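Local coordinates for protein glycoside hydrolase YxiA (Bacillus licheniformis, PDB 3LV4) that probably hydrolyses the alpha-1,5-linked backbone of plant arabinan, as a calcium-binding glycoside hydrolase of family 43, at residues Gly29-Ser34 with Ser73-Ala78; Asn156-Met161 with Ile172-Lys177; Asn230-Arg235 with His362-Ser367; Ala341-Glu346 with Leu414-Ala419. All coordinates share one frame; numbering follows the deposited sequence.

Interaction 1. Residues Gly29-Ser34 with Ser73-Ala78; sequences GSHLAS and SDTLWA
OG of Ser-30 and CG of His-31 both stand beside the backbone N, anti to the carbonyl carbon (chi1 -61° and -49°), which turns the hydroxyl of Ser-30 toward Ala-78 and the imidazole toward Thr-75. The backbone N of His-31 reaches the O of Leu-76 in a short hydrogen bond of 2.7 Å, nearly straight at the hydrogen. Thr-75 comes to the rim of the imidazole, while CB of Ser-30 lies above one ring face, offset toward its rim. A glycine in place of His-31 would probably leave Thr-75 without the flat group beside it and open a gap at the edge of the contact. Ser-30 is small enough for its OG to lie 3.6 Å from CB of Ala-78 while hydrogen-bonding Asp-15, the predicted proton acceptor. One water knits the backbones together, accepting from Leu-32 N at 2.9 Å and lying 2.8 Å from Gly-29 O and 3.0 Å from Trp-77 O. Beyond it Leu-32 and Leu-76 lie side by side and point the same way, their CD1 atoms 4.2 Å apart, as suits two buried leucines. Residues 29-34 form the turn between strands 24-29 and 33-37, in the first four-stranded sheet of what is, as in its family, a five-bladed beta-propeller. Residues 73-78 follow helix 65-71 in a loop and lead into strand 80-83 of the next blade, with Trp-77 resting on strand 89-96.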
loop_
_atom_site.group_PDB
_atom_site.type_symbol
_atom_site.label_atom_id
_atom_site.label_comp_id
_atom_site.label_asym_id
_atom_site.label_seq_id
_atom_site.Cartn_x
_atom_site.Cartn_y
_atom_site.Cartn_z
ATOM N N GLY A 29 -6.785 -5.025 9.831
ATOM C CA GLY A 29 -7.307 -3.857 9.147
ATOM C C GLY A 29 -8.155 -2.998 10.051
ATOM O O GLY A 29 -8.231 -3.237 11.262
ATOM N N SER A 30 -8.787 -1.988 9.463
ATOM C CA SER A 30 -9.680 -1.117 10.219
ATOM C C SER A 30 -10.877 -1.885 10.791
ATOM O O SER A 30 -11.187 -3.002 10.349
ATOM C CB SER A 30 -10.141 0.049 9.346
ATOM O OG SER A 30 -9.012 0.813 8.933
ATOM N N HIS A 31 -11.531 -1.281 11.781
ATOM C CA HIS A 31 -12.715 -1.863 12.425
ATOM C C HIS A 31 -12.382 -3.178 13.112
ATOM O O HIS A 31 -13.239 -4.061 13.252
ATOM C CB HIS A 31 -13.843 -2.025 11.400
ATOM C CG HIS A 31 -14.072 -0.785 10.595
ATOM N ND1 HIS A 31 -13.893 -0.731 9.232
ATOM C CD2 HIS A 31 -14.402 0.468 10.983
ATOM C CE1 HIS A 31 -14.137 0.498 8.806
ATOM N NE2 HIS A 31 -14.448 1.244 9.850
ATOM N N LEU A 32 -11.129 -3.293 13.547
ATOM C CA LEU A 32 -10.656 -4.481 14.261
ATOM C C LEU A 32 -10.944 -5.736 13.438
ATOM O O LEU A 32 -11.280 -6.796 13.982
ATOM C CB LEU A 32 -11.291 -4.569 15.656
ATOM C CG LEU A 32 -10.510 -5.370 16.711
ATOM C CD1 LEU A 32 -9.049 -4.929 16.765
ATOM C CD2 LEU A 32 -11.172 -5.266 18.106
ATOM N N ALA A 33 -10.820 -5.599 12.120
ATOM C CA ALA A 33 -11.011 -6.719 11.196
ATOM C C ALA A 33 -9.698 -7.465 10.987
ATOM O O ALA A 33 -8.622 -6.869 11.062
ATOM C CB ALA A 33 -11.541 -6.217 9.853
ATOM N N SER A 34 -9.787 -8.765 10.703
ATOM C CA SER A 34 -8.591 -9.563 10.450
ATOM C C SER A 34 -8.913 -10.853 9.709
ATOM O O SER A 34 -10.056 -11.325 9.708
ATOM C CB SER A 34 -7.861 -9.889 11.759
ATOM O OG SER A 34 -8.662 -10.699 12.606
ATOM N N SER A 73 -15.649 8.242 18.553
ATOM C CA SER A 73 -15.978 7.275 17.518
ATOM C C SER A 73 -16.282 5.937 18.175
ATOM O O SER A 73 -15.861 5.685 19.304
ATOM C CB SER A 73 -14.790 7.116 16.563
ATOM O OG SER A 73 -15.012 6.050 15.659
ATOM N N ASP A 74 -17.003 5.074 17.474
ATOM C CA ASP A 74 -17.256 3.740 17.994
ATOM C C ASP A 74 -16.531 2.687 17.165
ATOM O O ASP A 74 -16.843 1.494 17.238
ATOM C CB ASP A 74 -18.757 3.440 18.056
ATOM C CG ASP A 74 -19.399 3.362 16.685
ATOM O OD1 ASP A 74 -18.726 3.682 15.681
ATOM O OD2 ASP A 74 -20.586 2.973 16.611
ATOM N N THR A 75 -15.554 3.121 16.380
ATOM C CA THR A 75 -14.761 2.153 15.628
ATOM C C THR A 75 -13.276 2.488 15.646
ATOM O O THR A 75 -12.870 3.523 16.180
ATOM C CB THR A 75 -15.265 2.002 14.182
ATOM O OG1 THR A 75 -14.801 0.763 13.640
ATOM C CG2 THR A 75 -14.783 3.150 13.309
ATOM N N LEU A 76 -12.473 1.599 15.069
ATOM C CA LEU A 76 -11.029 1.787 14.982
ATOM C C LEU A 76 -10.601 1.922 13.526
ATOM O O LEU A 76 -11.185 1.305 12.639
ATOM C CB LEU A 76 -10.295 0.609 15.636
ATOM C CG LEU A 76 -10.537 0.401 17.142
ATOM C CD1 LEU A 76 -10.048 -0.975 17.613
ATOM C CD2 LEU A 76 -9.890 1.509 17.974
ATOM N N TRP A 77 -9.582 2.737 13.282
ATOM C CA TRP A 77 -9.046 2.870 11.938
ATOM C C TRP A 77 -7.873 1.913 11.721
ATOM O O TRP A 77 -7.777 0.886 12.404
ATOM C CB TRP A 77 -8.717 4.332 11.599
ATOM C CG TRP A 77 -9.959 5.131 11.235
ATOM C CD1 TRP A 77 -11.257 4.729 11.375
ATOM C CD2 TRP A 77 -10.010 6.451 10.672
ATOM N NE1 TRP A 77 -12.113 5.716 10.943
ATOM C CE2 TRP A 77 -11.371 6.783 10.504
ATOM C CE3 TRP A 77 -9.038 7.385 10.298
ATOM C CZ2 TRP A 77 -11.783 8.003 9.973
ATOM C CZ3 TRP A 77 -9.448 8.595 9.766
ATOM C CH2 TRP A 77 -10.809 8.896 9.613
ATOM N N ALA A 78 -7.000 2.228 10.764
ATOM C CA ALA A 78 -6.045 1.238 10.252
ATOM C C ALA A 78 -4.878 0.973 11.201
ATOM O O ALA A 78 -4.069 1.862 11.457
ATOM C CB ALA A 78 -5.530 1.662 8.853
HETATM O O HOH W 1 -8.731 -1.688 13.511
#

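Interaction 2. Residues Asn156-Met161 with Ile172-Lys177; sequences NGKLWM and ILEMDK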
loop_
_atom_site.group_PDB
_atom_site.type_symbol
_atom_site.label_atom_id
_atom_site.label_comp_id
_atom_site.label_asym_id
_atom_site.label_seq_id
_atom_site.Cartn_x
_atom_site.Cartn_y
_atom_site.Cartn_z
ATOM N N ASN A 156 19.300 -2.418 10.434
ATOM C CA ASN A 156 20.221 -2.353 11.568
ATOM C C ASN A 156 19.556 -2.819 12.861
ATOM O O ASN A 156 20.181 -2.839 13.922
ATOM C CB ASN A 156 20.746 -0.932 11.753
ATOM C CG ASN A 156 21.685 -0.516 10.651
ATOM O OD1 ASN A 156 22.515 -1.305 10.201
ATOM N ND2 ASN A 156 21.562 0.733 10.205
ATOM N N GLY A 157 18.282 -3.179 12.776
ATOM C CA GLY A 157 17.550 -3.602 13.951
ATOM C C GLY A 157 16.971 -2.466 14.783
ATOM O O GLY A 157 16.483 -2.702 15.890
ATOM N N LYS A 158 17.030 -1.237 14.268
ATOM C CA LYS A 158 16.341 -0.121 14.910
ATOM C C LYS A 158 14.861 -0.205 14.598
ATOM O O LYS A 158 14.481 -0.582 13.493
ATOM C CB LYS A 158 16.853 1.220 14.394
ATOM C CG LYS A 158 18.259 1.567 14.796
ATOM C CD LYS A 158 18.538 3.007 14.409
ATOM C CE LYS A 158 17.273 3.827 14.499
ATOM N NZ LYS A 158 17.529 5.298 14.486
ATOM N N LEU A 159 14.026 0.168 15.561
ATOM C CA LEU A 159 12.581 0.092 15.390
ATOM C C LEU A 159 12.027 1.475 15.063
ATOM O O LEU A 159 12.357 2.454 15.736
ATOM C CB LEU A 159 11.930 -0.451 16.671
ATOM C CG LEU A 159 10.432 -0.786 16.628
ATOM C CD1 LEU A 159 10.160 -1.866 15.581
ATOM C CD2 LEU A 159 9.947 -1.239 17.996
ATOM N N TRP A 160 11.194 1.548 14.023
ATOM C CA TRP A 160 10.596 2.806 13.571
ATOM C C TRP A 160 9.092 2.657 13.489
ATOM O O TRP A 160 8.578 1.543 13.368
ATOM C CB TRP A 160 11.090 3.173 12.166
ATOM C CG TRP A 160 12.563 3.377 12.040
ATOM C CD1 TRP A 160 13.499 2.431 11.720
ATOM C CD2 TRP A 160 13.276 4.611 12.201
ATOM N NE1 TRP A 160 14.752 3.002 11.681
ATOM C CE2 TRP A 160 14.643 4.338 11.972
ATOM C CE3 TRP A 160 12.894 5.922 12.522
ATOM C CZ2 TRP A 160 15.627 5.326 12.048
ATOM C CZ3 TRP A 160 13.878 6.903 12.601
ATOM C CH2 TRP A 160 15.225 6.598 12.363
HETATM N N MSE A 161 8.384 3.779 13.540
HETATM C CA MSE A 161 6.968 3.795 13.166
HETATM C C MSE A 161 6.682 4.976 12.244
HETATM O O MSE A 161 6.863 6.133 12.635
HETATM C CB MSE A 161 6.058 3.877 14.388
HETATM C CG MSE A 161 4.577 3.898 14.004
HETATM SE SE MSE A 161 3.387 4.176 15.554
HETATM C CE MSE A 161 3.816 6.057 15.892
ATOM N N ILE A 172 7.632 10.013 10.762
ATOM C CA ILE A 172 8.270 8.804 11.270
ATOM C C ILE A 172 8.933 9.064 12.626
ATOM O O ILE A 172 9.546 10.110 12.838
ATOM C CB ILE A 172 9.266 8.188 10.238
ATOM C CG1 ILE A 172 9.675 6.766 10.647
ATOM C CG2 ILE A 172 10.478 9.102 9.995
ATOM C CD1 ILE A 172 10.488 6.055 9.563
ATOM N N LEU A 173 8.762 8.110 13.538
ATOM C CA LEU A 173 9.281 8.188 14.901
ATOM C C LEU A 173 10.212 7.020 15.165
ATOM O O LEU A 173 9.966 5.910 14.686
ATOM C CB LEU A 173 8.116 8.113 15.897
ATOM C CG LEU A 173 7.329 9.407 16.120
ATOM C CD1 LEU A 173 5.975 9.143 16.737
ATOM C CD2 LEU A 173 8.140 10.360 17.000
ATOM N N GLU A 174 11.274 7.256 15.932
ATOM C CA GLU A 174 12.088 6.142 16.391
ATOM C C GLU A 174 11.435 5.533 17.619
ATOM O O GLU A 174 10.949 6.260 18.495
ATOM C CB GLU A 174 13.520 6.561 16.712
ATOM C CG GLU A 174 14.418 5.350 16.890
ATOM C CD GLU A 174 15.895 5.697 16.924
ATOM O OE1 GLU A 174 16.707 4.749 16.983
ATOM O OE2 GLU A 174 16.240 6.907 16.894
HETATM N N MSE A 175 11.413 4.205 17.681
HETATM C CA MSE A 175 10.688 3.504 18.744
HETATM C C MSE A 175 11.632 2.754 19.682
HETATM O O MSE A 175 12.735 2.362 19.293
HETATM C CB MSE A 175 9.684 2.512 18.143
HETATM C CG MSE A 175 8.803 3.108 17.056
HETATM SE SE MSE A 175 7.653 4.558 17.714
HETATM C CE MSE A 175 6.150 3.492 18.401
ATOM N N ASP A 176 11.176 2.573 20.918
ATOM C CA ASP A 176 11.875 1.782 21.922
ATOM C C ASP A 176 11.630 0.289 21.663
ATOM O O ASP A 176 10.494 -0.173 21.681
ATOM C CB ASP A 176 11.377 2.180 23.317
ATOM C CG ASP A 176 12.179 1.544 24.429
ATOM O OD1 ASP A 176 12.214 0.293 24.502
ATOM O OD2 ASP A 176 12.768 2.296 25.242
ATOM N N LYS A 177 12.702 -0.455 21.416
ATOM C CA LYS A 177 12.605 -1.874 21.067
ATOM C C LYS A 177 12.115 -2.763 22.209
ATOM O O LYS A 177 11.767 -3.924 21.998
ATOM C CB LYS A 177 13.965 -2.384 20.589
ATOM C CG LYS A 177 14.332 -1.896 19.215
ATOM C CD LYS A 177 15.586 -2.574 18.706
ATOM C CE LYS A 177 16.827 -2.053 19.408
ATOM N NZ LYS A 177 18.056 -2.639 18.794
HETATM O O HOH W 2 16.985 -5.209 17.181
HETATM O O HOH W 3 15.037 1.767 17.915
#
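Met-175, modelled like Met-161 as selenomethionine, turns back over Leu-159 and Met-161 of the facing strand. Its CB lies 3.7 Å from CG of Leu-159. The next atom, CG, passes over the backbone, 3.6 Å from Met-161 N; bends at chi2 and chi3 then bring SE to 3.8 Å from CB of Met-161 and the terminal CE to 4.0 Å from that residue's own SE. A long, flexible, apolar chain suits this buried face, where CE of Met-161 also meets CD1 of Leu-173. In the backbone, Met-161 and Leu-173 form an antiparallel hydrogen-bonded pair, with N-to-O bonds of 2.9 Å in both directions.

The other face carries Trp-160 and Glu-174, a non-hydrogen-bonded pair. CD1 of Ile-172 packs against the indole at CE3, 3.8 Å away, and the ring N-H is held by Asp-154. Toward solvent Lys-158 crosses Glu-174 at about a right angle in a salt bridge, the exact place of the carboxylate being less sure. A water joins Leu-159 N to Met-175 O where the strands part. This is a beta hairpin, the two inner strands of a four-stranded antiparallel blade of the catalytic beta-propeller.

Interaction 3. Residues Asn230-Arg235 with His362-Ser367; sequences NIRVAR and HGKDIS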
loop_
_atom_site.group_PDB
_atom_site.type_symbol
_atom_site.label_atom_id
_atom_site.label_comp_id
_atom_site.label_asym_id
_atom_site.label_seq_id
_atom_site.Cartn_x
_atom_site.Cartn_y
_atom_site.Cartn_z
ATOM N N ASN A 230 -4.991 5.631 -5.131
ATOM C CA ASN A 230 -3.953 4.962 -5.896
ATOM C C ASN A 230 -2.670 4.821 -5.097
ATOM O O ASN A 230 -2.274 5.732 -4.365
ATOM C CB ASN A 230 -3.712 5.655 -7.257
ATOM C CG ASN A 230 -3.203 7.077 -7.118
ATOM O OD1 ASN A 230 -2.048 7.368 -7.441
ATOM N ND2 ASN A 230 -4.063 7.977 -6.647
ATOM N N ILE A 231 -2.038 3.660 -5.235
ATOM C CA ILE A 231 -0.806 3.356 -4.519
ATOM C C ILE A 231 0.380 3.966 -5.245
ATOM O O ILE A 231 0.525 3.811 -6.459
ATOM C CB ILE A 231 -0.599 1.832 -4.376
ATOM C CG1 ILE A 231 -1.678 1.243 -3.458
ATOM C CG2 ILE A 231 0.803 1.527 -3.839
ATOM C CD1 ILE A 231 -1.820 -0.279 -3.542
ATOM N N ARG A 232 1.216 4.675 -4.498
ATOM C CA ARG A 232 2.422 5.265 -5.049
ATOM C C ARG A 232 3.597 4.851 -4.188
ATOM O O ARG A 232 3.425 4.424 -3.038
ATOM C CB ARG A 232 2.320 6.792 -5.106
ATOM C CG ARG A 232 1.107 7.292 -5.880
ATOM C CD ARG A 232 1.281 8.705 -6.436
ATOM N NE ARG A 232 0.124 9.064 -7.258
ATOM C CZ ARG A 232 0.079 10.089 -8.106
ATOM N NH1 ARG A 232 1.126 10.902 -8.231
ATOM N NH2 ARG A 232 -1.027 10.309 -8.816
ATOM N N VAL A 233 4.795 4.978 -4.739
ATOM C CA VAL A 233 5.985 4.570 -4.011
ATOM C C VAL A 233 7.119 5.567 -4.246
ATOM O O VAL A 233 7.161 6.260 -5.280
ATOM C CB VAL A 233 6.396 3.128 -4.407
ATOM C CG1 VAL A 233 6.884 3.080 -5.869
ATOM C CG2 VAL A 233 7.436 2.561 -3.433
ATOM N N ALA A 234 8.007 5.660 -3.259
ATOM C CA ALA A 234 9.209 6.469 -3.339
ATOM C C ALA A 234 10.292 5.657 -2.646
ATOM O O ALA A 234 9.986 4.647 -2.003
ATOM C CB ALA A 234 8.996 7.812 -2.630
ATOM N N ARG A 235 11.551 6.057 -2.765
ATOM C CA ARG A 235 12.607 5.237 -2.169
ATOM C C ARG A 235 13.727 6.056 -1.535
ATOM O O ARG A 235 13.926 7.229 -1.857
ATOM C CB ARG A 235 13.192 4.259 -3.200
ATOM C CG ARG A 235 14.104 4.919 -4.230
ATOM C CD ARG A 235 14.497 3.945 -5.326
ATOM N NE ARG A 235 15.428 4.567 -6.263
ATOM C CZ ARG A 235 15.956 3.959 -7.319
ATOM N NH1 ARG A 235 15.646 2.695 -7.595
ATOM N NH2 ARG A 235 16.796 4.621 -8.104
ATOM N N HIS A 362 -1.922 3.413 -16.549
ATOM C CA HIS A 362 -2.456 3.949 -15.290
ATOM C C HIS A 362 -2.275 5.458 -15.149
ATOM O O HIS A 362 -2.993 6.099 -14.385
ATOM C CB HIS A 362 -1.851 3.220 -14.090
ATOM C CG HIS A 362 -2.220 1.769 -14.014
ATOM N ND1 HIS A 362 -3.422 1.327 -13.494
ATOM C CD2 HIS A 362 -1.539 0.659 -14.383
ATOM C CE1 HIS A 362 -3.458 0.008 -13.541
ATOM N NE2 HIS A 362 -2.331 -0.423 -14.084
ATOM N N GLY A 363 -1.319 6.022 -15.883
ATOM C CA GLY A 363 -1.089 7.459 -15.842
ATOM C C GLY A 363 -0.492 7.935 -14.528
ATOM O O GLY A 363 0.003 7.139 -13.728
ATOM N N LYS A 364 -0.518 9.241 -14.301
ATOM C CA LYS A 364 0.096 9.791 -13.088
ATOM C C LYS A 364 -0.845 10.702 -12.303
ATOM O O LYS A 364 -0.431 11.342 -11.333
ATOM C CB LYS A 364 1.424 10.505 -13.405
ATOM C CG LYS A 364 2.658 9.765 -12.882
ATOM C CD LYS A 364 2.781 9.863 -11.361
ATOM C CE LYS A 364 3.464 11.159 -10.906
ATOM N NZ LYS A 364 4.971 11.111 -10.990
ATOM N N ASP A 365 -2.116 10.728 -12.703
ATOM C CA ASP A 365 -3.102 11.566 -12.036
ATOM C C ASP A 365 -3.717 10.903 -10.802
ATOM O O ASP A 365 -3.572 9.697 -10.585
ATOM C CB ASP A 365 -4.214 11.992 -13.008
ATOM C CG ASP A 365 -4.845 10.806 -13.770
ATOM O OD1 ASP A 365 -4.404 9.641 -13.606
ATOM O OD2 ASP A 365 -5.797 11.053 -14.551
ATOM N N ILE A 366 -4.376 11.713 -9.980
ATOM C CA ILE A 366 -5.355 11.192 -9.037
ATOM C C ILE A 366 -6.693 11.294 -9.749
ATOM O O ILE A 366 -7.169 12.394 -10.045
ATOM C CB ILE A 366 -5.383 11.979 -7.712
ATOM C CG1 ILE A 366 -4.062 11.798 -6.958
ATOM C CG2 ILE A 366 -6.550 11.499 -6.839
ATOM C CD1 ILE A 366 -3.797 12.869 -5.918
ATOM N N SER A 367 -7.274 10.144 -10.075
ATOM C CA SER A 367 -8.484 10.109 -10.888
ATOM C C SER A 367 -9.396 8.966 -10.481
ATOM O O SER A 367 -8.940 7.847 -10.289
ATOM C CB SER A 367 -8.132 9.957 -12.365
ATOM O OG SER A 367 -9.303 9.679 -13.126
#
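Asn-230 opens the first segment with its amide directed at residues 365-366, CG standing in the crowded position between the backbone N and the carbonyl carbon (chi1 63°). The two ends of the amide have separate tasks. ND2 sits 3.8 Å from CG1 of Ile-366 and donates to the O of Gly-228, whereas OD1 accepts from NE of Arg-232 at 2.8 Å, in the planes of both groups and almost straight (166°). That bond fixes the rotation of the guanidinium. Two residues on, the chain of Arg-232, extended from CG to NE, carries the guanidinium across to the loop at 364-366. There NH2 donates to Lys-364 O at 2.8 Å, a bent bond in which the donor stands well above the carbonyl plane. NH1 is taken by the O atoms of Glu-268 and Tyr-270. An arginine suits the place because several carbonyls can share its N-H groups, and they would probably ease the burial of its charge. A leucine at Arg-232 would probably leave Lys-364 O and Asn-230 OD1 without their donors and loosen the loop from the strand.

Lys-364 brings a like charge close, its NZ 4.7 Å from Arg-232 NH1, but that ammonium has carbonyl partners of its own, among them Glu-434 O. Asp-365 turns its carboxylate to Lys-371 and Lys-273. Strand 230-236 lies between strands 213-220 and 272-280 of a propeller blade, the loop following strand 355-363 comes from the C-terminal domain, and Ile-366 packs on helix 264-267.

Interaction 4. Residues Ala341-Glu346 with Leu414-Ala419; sequences AGEKLE and LRQWDA
Glu-346 OE1 is gripped from two quarters, by NH1 of Arg-415 at 2.8 Å and by a water at 2.6 Å. The salt bridge is not flat: the carboxylate and guanidinium planes stand 85° apart, and NH1 comes from above the carboxylate plane to a single oxygen. Arg-415 NH2 is bridged to Asp-352, so the guanidinium ties two acids together. The same water accepts from Arg-415 N at 2.9 Å and thus links side chain to strand backbone; a second water lies within hydrogen-bonding distance of Lys-344 O and Arg-415 O, bridging the two backbones.

Further along, Glu-343 has CG between its backbone N and carbonyl carbon (chi1 78°), and a bend at chi2 folds the acid back. OE1 accepts from Ala-341 N at 2.9 Å through its syn lone pair, and OE2 receives only a weak bond, 3.3 Å, from Gln-416 NE2. A glutamate suits this place, its two oxygens serving a backbone N-H and an amide at once. Gln-416 OE1 takes the N-H of His-338. Apolar groups fill in between: Leu-414 sets CD2 3.8 Å from CG of Glu-343 and CD1 3.8 Å from CD2 of Leu-345, and the CB atoms of Ala-341 and Trp-417 touch.

Waters and charged side chains, rather than direct backbone pairing, join this loop to strand 407-418, a chemistry consistent with a partly solvated border.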
loop_
_atom_site.group_PDB
_atom_site.type_symbol
_atom_site.label_atom_id
_atom_site.label_comp_id
_atom_site.label_asym_id
_atom_site.label_seq_id
_atom_site.Cartn_x
_atom_site.Cartn_y
_atom_site.Cartn_z
ATOM N N ALA A 341 -1.367 -16.172 -7.789
ATOM C CA ALA A 341 -1.916 -17.518 -7.903
ATOM C C ALA A 341 -0.824 -18.581 -7.812
ATOM O O ALA A 341 -0.995 -19.705 -8.293
ATOM C CB ALA A 341 -2.688 -17.664 -9.200
ATOM N N GLY A 342 0.299 -18.227 -7.196
ATOM C CA GLY A 342 1.389 -19.171 -7.018
ATOM C C GLY A 342 2.454 -19.102 -8.099
ATOM O O GLY A 342 3.404 -19.889 -8.095
ATOM N N GLU A 343 2.300 -18.167 -9.028
ATOM C CA GLU A 343 3.212 -18.069 -10.168
ATOM C C GLU A 343 4.583 -17.561 -9.739
ATOM O O GLU A 343 4.723 -16.896 -8.713
ATOM C CB GLU A 343 2.630 -17.152 -11.257
ATOM C CG GLU A 343 2.768 -15.651 -10.977
ATOM C CD GLU A 343 1.739 -15.113 -9.996
ATOM O OE1 GLU A 343 0.793 -15.849 -9.639
ATOM O OE2 GLU A 343 1.882 -13.942 -9.580
ATOM N N LYS A 344 5.600 -17.878 -10.527
ATOM C CA LYS A 344 6.936 -17.381 -10.239
ATOM C C LYS A 344 7.609 -16.904 -11.512
ATOM O O LYS A 344 7.204 -17.275 -12.614
ATOM C CB LYS A 344 7.786 -18.458 -9.563
ATOM C CG LYS A 344 8.063 -19.659 -10.432
ATOM C CD LYS A 344 8.825 -20.712 -9.645
ATOM C CE LYS A 344 9.174 -21.908 -10.512
ATOM N NZ LYS A 344 9.947 -22.941 -9.755
ATOM N N LEU A 345 8.628 -16.066 -11.347
ATOM C CA LEU A 345 9.399 -15.567 -12.474
ATOM C C LEU A 345 10.087 -16.718 -13.185
ATOM O O LEU A 345 10.550 -17.664 -12.548
ATOM C CB LEU A 345 10.429 -14.538 -12.010
ATOM C CG LEU A 345 9.852 -13.155 -11.704
ATOM C CD1 LEU A 345 10.873 -12.298 -10.982
ATOM C CD2 LEU A 345 9.394 -12.488 -12.992
ATOM N N GLU A 346 10.140 -16.621 -14.508
ATOM C CA GLU A 346 10.745 -17.634 -15.357
ATOM C C GLU A 346 11.516 -16.969 -16.486
ATOM O O GLU A 346 11.365 -15.772 -16.743
ATOM C CB GLU A 346 9.661 -18.500 -15.991
ATOM C CG GLU A 346 8.671 -19.127 -15.035
ATOM C CD GLU A 346 7.465 -19.682 -15.776
ATOM O OE1 GLU A 346 6.769 -18.897 -16.459
ATOM O OE2 GLU A 346 7.220 -20.900 -15.687
ATOM N N LEU A 414 5.821 -11.727 -16.863
ATOM C CA LEU A 414 5.440 -12.768 -15.913
ATOM C C LEU A 414 4.231 -13.534 -16.425
ATOM O O LEU A 414 3.214 -12.930 -16.771
ATOM C CB LEU A 414 5.098 -12.141 -14.561
ATOM C CG LEU A 414 4.705 -13.114 -13.446
ATOM C CD1 LEU A 414 5.896 -14.042 -13.086
ATOM C CD2 LEU A 414 4.179 -12.367 -12.215
ATOM N N ARG A 415 4.327 -14.861 -16.478
ATOM C CA ARG A 415 3.150 -15.668 -16.791
ATOM C C ARG A 415 2.238 -15.728 -15.573
ATOM O O ARG A 415 2.688 -16.006 -14.464
ATOM C CB ARG A 415 3.541 -17.088 -17.202
ATOM C CG ARG A 415 4.303 -17.179 -18.497
ATOM C CD ARG A 415 4.520 -18.647 -18.876
ATOM N NE ARG A 415 5.274 -18.803 -20.117
ATOM C CZ ARG A 415 6.595 -18.670 -20.213
ATOM N NH1 ARG A 415 7.313 -18.356 -19.140
ATOM N NH2 ARG A 415 7.200 -18.834 -21.385
ATOM N N GLN A 416 0.951 -15.484 -15.790
ATOM C CA GLN A 416 -0.002 -15.391 -14.702
ATOM C C GLN A 416 -1.297 -16.106 -15.023
ATOM O O GLN A 416 -1.578 -16.417 -16.178
ATOM C CB GLN A 416 -0.336 -13.930 -14.430
ATOM C CG GLN A 416 0.804 -13.124 -13.878
ATOM C CD GLN A 416 0.292 -11.955 -13.073
ATOM O OE1 GLN A 416 -0.092 -10.926 -13.624
ATOM N NE2 GLN A 416 0.256 -12.118 -11.761
ATOM N N TRP A 417 -2.086 -16.343 -13.982
ATOM C CA TRP A 417 -3.448 -16.814 -14.123
ATOM C C TRP A 417 -4.399 -15.627 -14.278
ATOM O O TRP A 417 -4.395 -14.705 -13.461
ATOM C CB TRP A 417 -3.825 -17.611 -12.875
ATOM C CG TRP A 417 -5.222 -18.123 -12.853
ATOM C CD1 TRP A 417 -6.266 -17.644 -12.109
ATOM C CD2 TRP A 417 -5.734 -19.233 -13.597
ATOM N NE1 TRP A 417 -7.398 -18.391 -12.348
ATOM C CE2 TRP A 417 -7.097 -19.370 -13.258
ATOM C CE3 TRP A 417 -5.173 -20.121 -14.519
ATOM C CZ2 TRP A 417 -7.902 -20.360 -13.804
ATOM C CZ3 TRP A 417 -5.974 -21.099 -15.060
ATOM C CH2 TRP A 417 -7.325 -21.211 -14.704
ATOM N N ASP A 418 -5.209 -15.643 -15.328
ATOM C CA ASP A 418 -6.255 -14.634 -15.493
ATOM C C ASP A 418 -7.558 -15.233 -15.002
ATOM O O ASP A 418 -8.072 -16.182 -15.592
ATOM C CB ASP A 418 -6.395 -14.210 -16.955
ATOM C CG ASP A 418 -7.608 -13.331 -17.194
ATOM O OD1 ASP A 418 -7.972 -12.544 -16.294
ATOM O OD2 ASP A 418 -8.204 -13.429 -18.285
ATOM N N ALA A 419 -8.088 -14.674 -13.919
ATOM C CA ALA A 419 -9.249 -15.254 -13.250
ATOM C C ALA A 419 -10.591 -14.891 -13.891
ATOM O O ALA A 419 -11.641 -15.146 -13.305
ATOM C CB ALA A 419 -9.246 -14.879 -11.768
HETATM O O HOH W 4 -1.426 -15.066 -11.336
HETATM O O HOH W 5 6.696 -16.329 -15.857
HETATM O O HOH W 6 5.100 -17.671 -14.148
#

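How the interactions relate
Interactions 1 and 2 lie in different propeller blades, their centres 24 Å apart. Interaction 1 borders the catalytic centre: the side chains of Ser-30 and Ala-78 lie about 3 Å from those of Asp-15 and Asp-148 respectively, the predicted proton acceptor and pKa modulator, and a calcium ion is about 5 Å from Ala-78. Interaction 2 is set back, the side chain of Met-161 about 9 Å from that of Asp-148. Interaction 3, with Asn-230 about 10 Å from the predicted proton donor Glu-201, docks the C-terminal domain on the propeller. Interaction 4 lies in that domain, 24 Å from interaction 3 between centres, their segments alternating along the chain; Glu-358, ligand of a separate calcium ion, is about 12 Å from Gln-416.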